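Local coordinates for ESX secretion system protein EccC (Thermomonospora curvata, PDB 4NH0) that forms part of the ESX (type VII) secretion system that exports proteins such as EsxA and EsxB, with weak ATPase activity, and may be its translocase subunit, at residues A[687-701]-A[765-778]. Sequence-based numbering, arbitrary orientation.
Sequences QEVQFYCLDFGGGTL and FGDVFLVVDNWLTL. With MG (magnesium ion), chain D.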
# COMPACT_ATOMS: atom_id res chain seq x y z
N GLN A 687 18.76 -2.49 -11.82
CA GLN A 687 20.04 -2.54 -11.12
C GLN A 687 20.04 -1.62 -9.91
O GLN A 687 20.95 -1.66 -9.08
CB GLN A 687 21.19 -2.17 -12.06
CG GLN A 687 21.53 -3.23 -13.08
CD GLN A 687 22.76 -2.88 -13.90
OE1 GLN A 687 23.76 -3.58 -13.87
NE2 GLN A 687 22.68 -1.77 -14.63
N GLU A 688 19.02 -0.77 -9.82
CA GLU A 688 18.91 0.18 -8.72
C GLU A 688 17.96 -0.32 -7.64
O GLU A 688 18.14 -0.05 -6.46
CB GLU A 688 18.46 1.54 -9.24
CG GLU A 688 19.50 2.26 -10.07
CD GLU A 688 18.99 3.56 -10.67
OE1 GLU A 688 19.77 4.53 -10.75
OE2 GLU A 688 17.80 3.60 -11.07
N VAL A 689 16.93 -1.06 -8.06
CA VAL A 689 15.97 -1.64 -7.12
C VAL A 689 15.66 -3.09 -7.47
O VAL A 689 15.69 -3.48 -8.63
CB VAL A 689 14.65 -0.84 -7.09
CG1 VAL A 689 14.87 0.55 -6.50
CG2 VAL A 689 14.05 -0.74 -8.48
N GLN A 690 15.37 -3.89 -6.44
CA GLN A 690 14.96 -5.27 -6.64
C GLN A 690 13.80 -5.61 -5.70
O GLN A 690 13.74 -5.11 -4.58
CB GLN A 690 16.12 -6.24 -6.41
CG GLN A 690 17.23 -6.15 -7.44
CD GLN A 690 18.25 -5.09 -7.12
OE1 GLN A 690 18.60 -4.88 -5.96
NE2 GLN A 690 18.74 -4.41 -8.14
N PHE A 691 12.88 -6.45 -6.17
CA PHE A 691 11.70 -6.79 -5.39
C PHE A 691 11.56 -8.30 -5.21
O PHE A 691 11.67 -9.06 -6.17
CB PHE A 691 10.44 -6.23 -6.04
CG PHE A 691 10.46 -4.74 -6.21
CD1 PHE A 691 10.99 -4.16 -7.35
CD2 PHE A 691 9.95 -3.91 -5.22
CE1 PHE A 691 11.01 -2.79 -7.50
CE2 PHE A 691 9.97 -2.54 -5.36
CZ PHE A 691 10.50 -1.98 -6.51
N TYR A 692 11.31 -8.72 -3.98
CA TYR A 692 11.10 -10.13 -3.67
C TYR A 692 9.84 -10.27 -2.83
O TYR A 692 9.78 -9.80 -1.69
CB TYR A 692 12.32 -10.71 -2.96
CG TYR A 692 13.57 -10.61 -3.79
CD1 TYR A 692 14.39 -9.48 -3.72
CD2 TYR A 692 13.94 -11.62 -4.66
CE1 TYR A 692 15.53 -9.38 -4.49
CE2 TYR A 692 15.08 -11.53 -5.43
CZ TYR A 692 15.87 -10.41 -5.34
OH TYR A 692 17.01 -10.31 -6.10
N CYS A 693 8.83 -10.92 -3.39
CA CYS A 693 7.48 -10.86 -2.84
C CYS A 693 6.99 -12.15 -2.21
O CYS A 693 7.32 -13.25 -2.67
CB CYS A 693 6.50 -10.43 -3.94
SG CYS A 693 7.03 -8.99 -4.88
N LEU A 694 6.21 -12.00 -1.15
CA LEU A 694 5.51 -13.11 -0.52
C LEU A 694 4.02 -12.85 -0.62
O LEU A 694 3.43 -12.23 0.26
CB LEU A 694 5.93 -13.27 0.94
CG LEU A 694 7.14 -14.15 1.29
CD1 LEU A 694 8.36 -13.77 0.48
CD2 LEU A 694 7.44 -14.07 2.77
N ASP A 695 3.41 -13.30 -1.71
CA ASP A 695 2.01 -12.97 -1.97
C ASP A 695 1.08 -13.75 -1.06
O ASP A 695 0.70 -14.87 -1.35
CB ASP A 695 1.65 -13.22 -3.43
CG ASP A 695 0.43 -12.44 -3.87
OD1 ASP A 695 -0.42 -12.12 -3.02
OD2 ASP A 695 0.34 -12.12 -5.08
N PHE A 696 0.69 -13.13 0.05
CA PHE A 696 -0.24 -13.74 0.98
C PHE A 696 -1.60 -13.03 0.98
O PHE A 696 -2.41 -13.24 1.88
CB PHE A 696 0.35 -13.77 2.40
CG PHE A 696 1.46 -14.76 2.57
CD1 PHE A 696 1.55 -15.87 1.75
CD2 PHE A 696 2.42 -14.59 3.56
CE1 PHE A 696 2.58 -16.79 1.91
CE2 PHE A 696 3.44 -15.50 3.72
CZ PHE A 696 3.52 -16.60 2.89
N GLY A 697 -1.87 -12.23 -0.05
CA GLY A 697 -3.16 -11.56 -0.13
C GLY A 697 -3.81 -11.53 -1.50
O GLY A 697 -4.04 -10.46 -2.05
N GLY A 698 -4.13 -12.70 -2.05
CA GLY A 698 -4.89 -12.77 -3.29
C GLY A 698 -4.16 -13.36 -4.48
O GLY A 698 -4.80 -13.79 -5.45
N GLY A 699 -2.84 -13.38 -4.42
CA GLY A 699 -2.04 -13.91 -5.52
C GLY A 699 -1.99 -12.95 -6.69
O GLY A 699 -1.67 -13.35 -7.81
N THR A 700 -2.29 -11.69 -6.43
CA THR A 700 -2.34 -10.68 -7.48
C THR A 700 -0.96 -10.19 -7.89
O THR A 700 -0.78 -9.66 -8.98
CB THR A 700 -3.19 -9.46 -7.04
OG1 THR A 700 -2.68 -8.95 -5.81
CG2 THR A 700 -4.64 -9.87 -6.85
N LEU A 701 0.02 -10.37 -7.01
CA LEU A 701 1.38 -9.91 -7.26
C LEU A 701 2.05 -10.68 -8.40
O LEU A 701 3.03 -10.23 -8.97
CB LEU A 701 2.23 -10.02 -6.00
CG LEU A 701 1.97 -9.00 -4.89
CD1 LEU A 701 2.88 -9.27 -3.70
CD2 LEU A 701 2.18 -7.59 -5.41
N PHE A 765 23.57 -6.20 -5.99
CA PHE A 765 22.25 -5.71 -5.61
C PHE A 765 22.25 -4.19 -5.48
O PHE A 765 23.30 -3.57 -5.35
CB PHE A 765 21.79 -6.34 -4.30
CG PHE A 765 21.50 -7.80 -4.39
CD1 PHE A 765 20.25 -8.25 -4.78
CD2 PHE A 765 22.47 -8.74 -4.06
CE1 PHE A 765 19.98 -9.60 -4.86
CE2 PHE A 765 22.20 -10.09 -4.14
CZ PHE A 765 20.96 -10.52 -4.54
N GLY A 766 21.05 -3.61 -5.49
CA GLY A 766 20.88 -2.20 -5.20
C GLY A 766 20.08 -2.05 -3.92
O GLY A 766 20.49 -2.54 -2.87
N ASP A 767 18.94 -1.37 -4.01
CA ASP A 767 18.01 -1.31 -2.90
C ASP A 767 17.01 -2.46 -3.01
O ASP A 767 16.22 -2.51 -3.94
CB ASP A 767 17.27 0.03 -2.87
CG ASP A 767 18.12 1.15 -2.31
OD1 ASP A 767 18.86 1.78 -3.09
OD2 ASP A 767 18.04 1.40 -1.09
N VAL A 768 17.07 -3.38 -2.05
CA VAL A 768 16.23 -4.57 -2.09
C VAL A 768 14.95 -4.37 -1.28
O VAL A 768 14.99 -3.88 -0.15
CB VAL A 768 16.99 -5.79 -1.56
CG1 VAL A 768 16.15 -7.04 -1.73
CG2 VAL A 768 18.30 -5.94 -2.30
N PHE A 769 13.83 -4.75 -1.87
CA PHE A 769 12.53 -4.62 -1.21
C PHE A 769 11.88 -5.98 -0.99
O PHE A 769 11.60 -6.71 -1.94
CB PHE A 769 11.60 -3.73 -2.04
CG PHE A 769 12.07 -2.30 -2.14
CD1 PHE A 769 12.97 -1.92 -3.12
CD2 PHE A 769 11.59 -1.34 -1.27
CE1 PHE A 769 13.39 -0.61 -3.21
CE2 PHE A 769 12.01 -0.03 -1.36
CZ PHE A 769 12.91 0.33 -2.33
N LEU A 770 11.65 -6.32 0.28
CA LEU A 770 10.97 -7.55 0.63
C LEU A 770 9.49 -7.28 0.87
O LEU A 770 9.13 -6.62 1.84
CB LEU A 770 11.60 -8.19 1.86
CG LEU A 770 10.94 -9.47 2.38
CD1 LEU A 770 11.03 -10.57 1.35
CD2 LEU A 770 11.58 -9.90 3.69
N VAL A 771 8.64 -7.80 -0.01
CA VAL A 771 7.21 -7.52 0.06
C VAL A 771 6.42 -8.69 0.61
O VAL A 771 6.54 -9.82 0.13
CB VAL A 771 6.65 -7.16 -1.33
CG1 VAL A 771 5.20 -6.73 -1.22
CG2 VAL A 771 7.48 -6.05 -1.96
N VAL A 772 5.61 -8.42 1.63
CA VAL A 772 4.70 -9.41 2.19
C VAL A 772 3.28 -8.88 2.12
O VAL A 772 2.98 -7.82 2.67
CB VAL A 772 5.06 -9.77 3.64
CG1 VAL A 772 4.06 -10.76 4.20
CG2 VAL A 772 6.47 -10.33 3.71
N ASP A 773 2.40 -9.62 1.45
CA ASP A 773 1.04 -9.14 1.19
C ASP A 773 0.14 -9.23 2.43
O ASP A 773 -0.58 -8.29 2.74
CB ASP A 773 0.42 -9.92 0.04
CG ASP A 773 -0.63 -9.12 -0.70
OD1 ASP A 773 -1.17 -8.15 -0.12
OD2 ASP A 773 -0.93 -9.46 -1.87
N ASN A 774 0.18 -10.36 3.12
CA ASN A 774 -0.60 -10.53 4.34
C ASN A 774 0.28 -10.99 5.49
O ASN A 774 0.58 -12.17 5.62
CB ASN A 774 -1.73 -11.53 4.12
CG ASN A 774 -2.80 -11.47 5.19
OD1 ASN A 774 -2.54 -11.10 6.34
ND2 ASN A 774 -4.01 -11.86 4.83
N TRP A 775 0.69 -10.03 6.32
CA TRP A 775 1.59 -10.31 7.43
C TRP A 775 1.00 -11.30 8.42
O TRP A 775 1.72 -12.08 9.03
CB TRP A 775 1.94 -9.01 8.15
CG TRP A 775 2.90 -9.20 9.28
CD1 TRP A 775 2.60 -9.27 10.60
CD2 TRP A 775 4.32 -9.35 9.18
NE1 TRP A 775 3.74 -9.45 11.34
CE2 TRP A 775 4.81 -9.50 10.49
CE3 TRP A 775 5.22 -9.37 8.11
CZ2 TRP A 775 6.17 -9.67 10.75
CZ3 TRP A 775 6.56 -9.53 8.38
CH2 TRP A 775 7.02 -9.69 9.69
N LEU A 776 -0.32 -11.27 8.57
CA LEU A 776 -1.01 -12.19 9.46
C LEU A 776 -0.80 -13.63 9.02
O LEU A 776 -0.50 -14.50 9.84
CB LEU A 776 -2.50 -11.86 9.53
CG LEU A 776 -3.34 -12.73 10.46
CD1 LEU A 776 -2.86 -12.60 11.89
CD2 LEU A 776 -4.81 -12.37 10.35
N THR A 777 -0.97 -13.87 7.73
CA THR A 777 -0.77 -15.20 7.15
C THR A 777 0.66 -15.69 7.40
O THR A 777 0.88 -16.87 7.64
CB THR A 777 -1.05 -15.20 5.64
OG1 THR A 777 -2.37 -14.72 5.39
CG2 THR A 777 -0.91 -16.60 5.06
N LEU A 778 1.61 -14.76 7.36
CA LEU A 778 3.01 -15.09 7.56
C LEU A 778 3.31 -15.54 8.98
O LEU A 778 3.98 -16.55 9.20
CB LEU A 778 3.90 -13.90 7.20
CG LEU A 778 5.39 -14.13 7.45
CD1 LEU A 778 5.95 -15.13 6.45
CD2 LEU A 778 6.15 -12.83 7.40
MG MG D . -4.87 -9.06 -0.79
O HOH W 1 -6.13 -9.00 -2.40
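D695 OD1, on a carboxylate lying alongside that of D773, accepts from G699 N (3.1 Å), which comes from above the carboxylate plane, and weakly from G697 N. D695 OD2 takes L701 N at 2.6 Å, so the acid holds the glycine loop after strand 689-694 through three amides. G697 O binds the magnesium ion at 2.1 Å, as does S670 OG. An alanine here would leave the G699 and L701 amides without these acceptors and would probably free the loop to shift, weakening the hold on G697. Leading into the loop, strands 689-694 and 767-772 pair in parallel, ending with D773 N on L694 O (3.0 Å). At the other end Q690, bent at chi2 (86°), brings OE1 onto G766 N (2.8 Å), while its NE2 bonds P686 O. The F691 and F769 rings lie nearly parallel (19°) but slid so far that they barely overlap. F696 turns toward helix 775-781: T777 CG2 sits over one ring face and L778 CD1 meets its edge (3.7 Å to CE2). D773 follows its hydrophobic strand like a Walker B aspartate; N774, weakly capping the helix, probably replaces FtsK 1's inferred active-site E425, consistent with hydrolysis probably confined to FtsK 1.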